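Local coordinates for protein serine repeat antigen 5 (Plasmodium falciparum, PDB 6X42) that is a papain-family protease homologue of the malaria parasite, kept in a zymogen-like form and probably lacking conventional protease activity, at residues Y60-E63 and T64-C67. Numbering follows the deposited sequence.
Sequences YHLE and TIRC
With CG swung opposite the backbone N in both Tyr60 (chi1 177°) and His61 (chi1 -176°), the two rings lean along the helix toward the residues one turn on. Thr64 CG2, anti to its own carbonyl carbon, lies over the tyrosine face, off-centre toward CE2 and CZ, 3.6 Å from the ring centroid of Tyr60 and 25° off the normal; this CH-pi contact uses the methyl branch and keeps OG1 for polar partners. The longer Ile65 puts CD1 over the imidazole face, 4.0 Å from the centroid of His61, in another CH-pi contact. Four i to i+4 backbone hydrogen bonds hold this turn, beginning with Thr64 N to Tyr60 O at 2.8 Å. His61 and Thr64 find polar partners outside the helix: the Ser188 hydroxyl meets His61 ND1 and Thr64 OG1, OG1 donates to Lys186 O, and His61 NE2 accepts from the Phe277 backbone N-H. Apolar Leu62 packs against helix 99-109, while Glu63 OE2, salt-bridged to Lys59 and bonded by Ile76 N, suits an acid to a buried place. Cys67 is disulfide-linked to Cys38. Such a largely buried helix, packed on one flank against strands of the beta-rich domain and on another against a helix, is characteristic of the long central helix of the papain fold.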
ATOM      1  N   TYR A  60       2.425   3.718  -3.824  1.00 13.27           N
ATOM      2  CA  TYR A  60       1.137   4.344  -3.545  1.00 13.36           C
ATOM      3  C   TYR A  60       1.115   4.953  -2.146  1.00 13.38           C
ATOM      4  O   TYR A  60       0.558   6.026  -1.939  1.00 13.76           O
ATOM      5  CB  TYR A  60       0.003   3.348  -3.715  1.00 13.69           C
ATOM      6  CG  TYR A  60      -1.357   3.905  -3.378  1.00 13.39           C
ATOM      7  CD1 TYR A  60      -2.079   4.680  -4.293  1.00 14.46           C
ATOM      8  CD2 TYR A  60      -1.910   3.701  -2.121  1.00 14.31           C
ATOM      9  CE1 TYR A  60      -3.340   5.171  -3.984  1.00 16.13           C
ATOM     10  CE2 TYR A  60      -3.157   4.184  -1.802  1.00 14.67           C
ATOM     11  CZ  TYR A  60      -3.874   4.922  -2.724  1.00 15.32           C
ATOM     12  OH  TYR A  60      -5.132   5.364  -2.364  1.00 18.10           O
ATOM     13  N   HIS A  61       1.730   4.277  -1.176  1.00 13.00           N
ATOM     14  CA  HIS A  61       1.840   4.826   0.172  1.00 13.05           C
ATOM     15  C   HIS A  61       2.584   6.163   0.161  1.00 13.73           C
ATOM     16  O   HIS A  61       2.154   7.111   0.820  1.00 14.80           O
ATOM     17  CB  HIS A  61       2.482   3.768   1.072  1.00 13.62           C
ATOM     18  CG  HIS A  61       2.581   4.136   2.525  1.00 13.51           C
ATOM     19  ND1 HIS A  61       1.506   4.519   3.293  1.00 13.94           N
ATOM     20  CD2 HIS A  61       3.642   4.111   3.365  1.00 14.11           C
ATOM     21  CE1 HIS A  61       1.917   4.751   4.533  1.00 14.30           C
ATOM     22  NE2 HIS A  61       3.203   4.482   4.611  1.00 14.45           N
ATOM     23  N   LEU A  62       3.671   6.275  -0.610  1.00 14.20           N
ATOM     24  CA  LEU A  62       4.331   7.569  -0.764  1.00 15.34           C
ATOM     25  C   LEU A  62       3.454   8.570  -1.511  1.00 15.27           C
ATOM     26  O   LEU A  62       3.463   9.767  -1.184  1.00 16.75           O
ATOM     27  CB  LEU A  62       5.677   7.416  -1.469  1.00 16.15           C
ATOM     28  CG  LEU A  62       6.825   6.792  -0.707  1.00 19.97           C
ATOM     29  CD1 LEU A  62       8.093   6.859  -1.559  1.00 21.41           C
ATOM     30  CD2 LEU A  62       7.041   7.520   0.624  1.00 21.29           C
ATOM     31  N   GLU A  63       2.708   8.115  -2.527  1.00 15.01           N
ATOM     32  CA  GLU A  63       1.796   9.015  -3.248  1.00 15.22           C
ATOM     33  C   GLU A  63       0.716   9.587  -2.315  1.00 16.23           C
ATOM     34  O   GLU A  63       0.384  10.776  -2.401  1.00 16.99           O
ATOM     35  CB  GLU A  63       1.162   8.310  -4.455  1.00 15.78           C
ATOM     36  CG  GLU A  63       2.193   7.992  -5.550  1.00 15.68           C
ATOM     37  CD  GLU A  63       1.779   6.874  -6.507  1.00 16.05           C
ATOM     38  OE1 GLU A  63       0.668   6.307  -6.341  1.00 16.27           O
ATOM     39  OE2 GLU A  63       2.574   6.566  -7.437  1.00 16.46           O
ATOM     40  N   THR A  64       0.166   8.773  -1.401  1.00 15.12           N
ATOM     41  CA  THR A  64      -0.849   9.328  -0.497  1.00 15.20           C
ATOM     42  C   THR A  64      -0.213  10.254   0.528  1.00 16.22           C
ATOM     43  O   THR A  64      -0.813  11.264   0.899  1.00 17.90           O
ATOM     44  CB  THR A  64      -1.741   8.262   0.167  1.00 14.99           C
ATOM     45  OG1 THR A  64      -1.017   7.464   1.119  1.00 14.94           O
ATOM     46  CG2 THR A  64      -2.380   7.333  -0.865  1.00 15.33           C
ATOM     47  N   ILE A  65       0.995   9.920   1.003  1.00 16.56           N
ATOM     48  CA  ILE A  65       1.694  10.824   1.905  1.00 17.38           C
ATOM     49  C   ILE A  65       1.908  12.169   1.224  1.00 18.06           C
ATOM     50  O   ILE A  65       1.696  13.227   1.833  1.00 19.52           O
ATOM     51  CB  ILE A  65       3.018  10.200   2.388  1.00 17.13           C
ATOM     52  CG1 ILE A  65       2.752   9.056   3.372  1.00 16.61           C
ATOM     53  CG2 ILE A  65       3.912  11.272   2.989  1.00 19.30           C
ATOM     54  CD1 ILE A  65       3.939   8.152   3.648  1.00 17.47           C
ATOM     55  N   ARG A  66       2.325  12.154  -0.051  1.00 18.45           N
ATOM     56  CA  ARG A  66       2.493  13.398  -0.806  1.00 18.92           C
ATOM     57  C   ARG A  66       1.176  14.158  -0.926  1.00 20.49           C
ATOM     58  O   ARG A  66       1.142  15.380  -0.745  1.00 21.74           O
ATOM     59  CB  ARG A  66       3.109  13.091  -2.168  1.00 19.05           C
ATOM     60  CG  ARG A  66       4.616  12.790  -2.088  1.00 20.98           C
ATOM     61  CD  ARG A  66       5.227  12.413  -3.436  1.00 23.93           C
ATOM     62  NE  ARG A  66       4.971  13.453  -4.428  1.00 27.73           N
ATOM     63  CZ  ARG A  66       5.670  14.579  -4.537  1.00 31.25           C
ATOM     64  NH1 ARG A  66       6.706  14.804  -3.738  1.00 33.93           N
ATOM     65  NH2 ARG A  66       5.329  15.487  -5.437  1.00 32.91           N
ATOM     66  N   CYS A  67       0.070  13.451  -1.169  1.00 19.73           N
ATOM     67  CA  CYS A  67      -1.237  14.103  -1.190  1.00 20.53           C
ATOM     68  C   CYS A  67      -1.550  14.758   0.153  1.00 20.98           C
ATOM     69  O   CYS A  67      -2.024  15.900   0.204  1.00 22.70           O
ATOM     70  CB  CYS A  67      -2.334  13.091  -1.521  1.00 21.23           C
ATOM     71  SG  CYS A  67      -2.589  12.703  -3.262  1.00 21.50           S
TER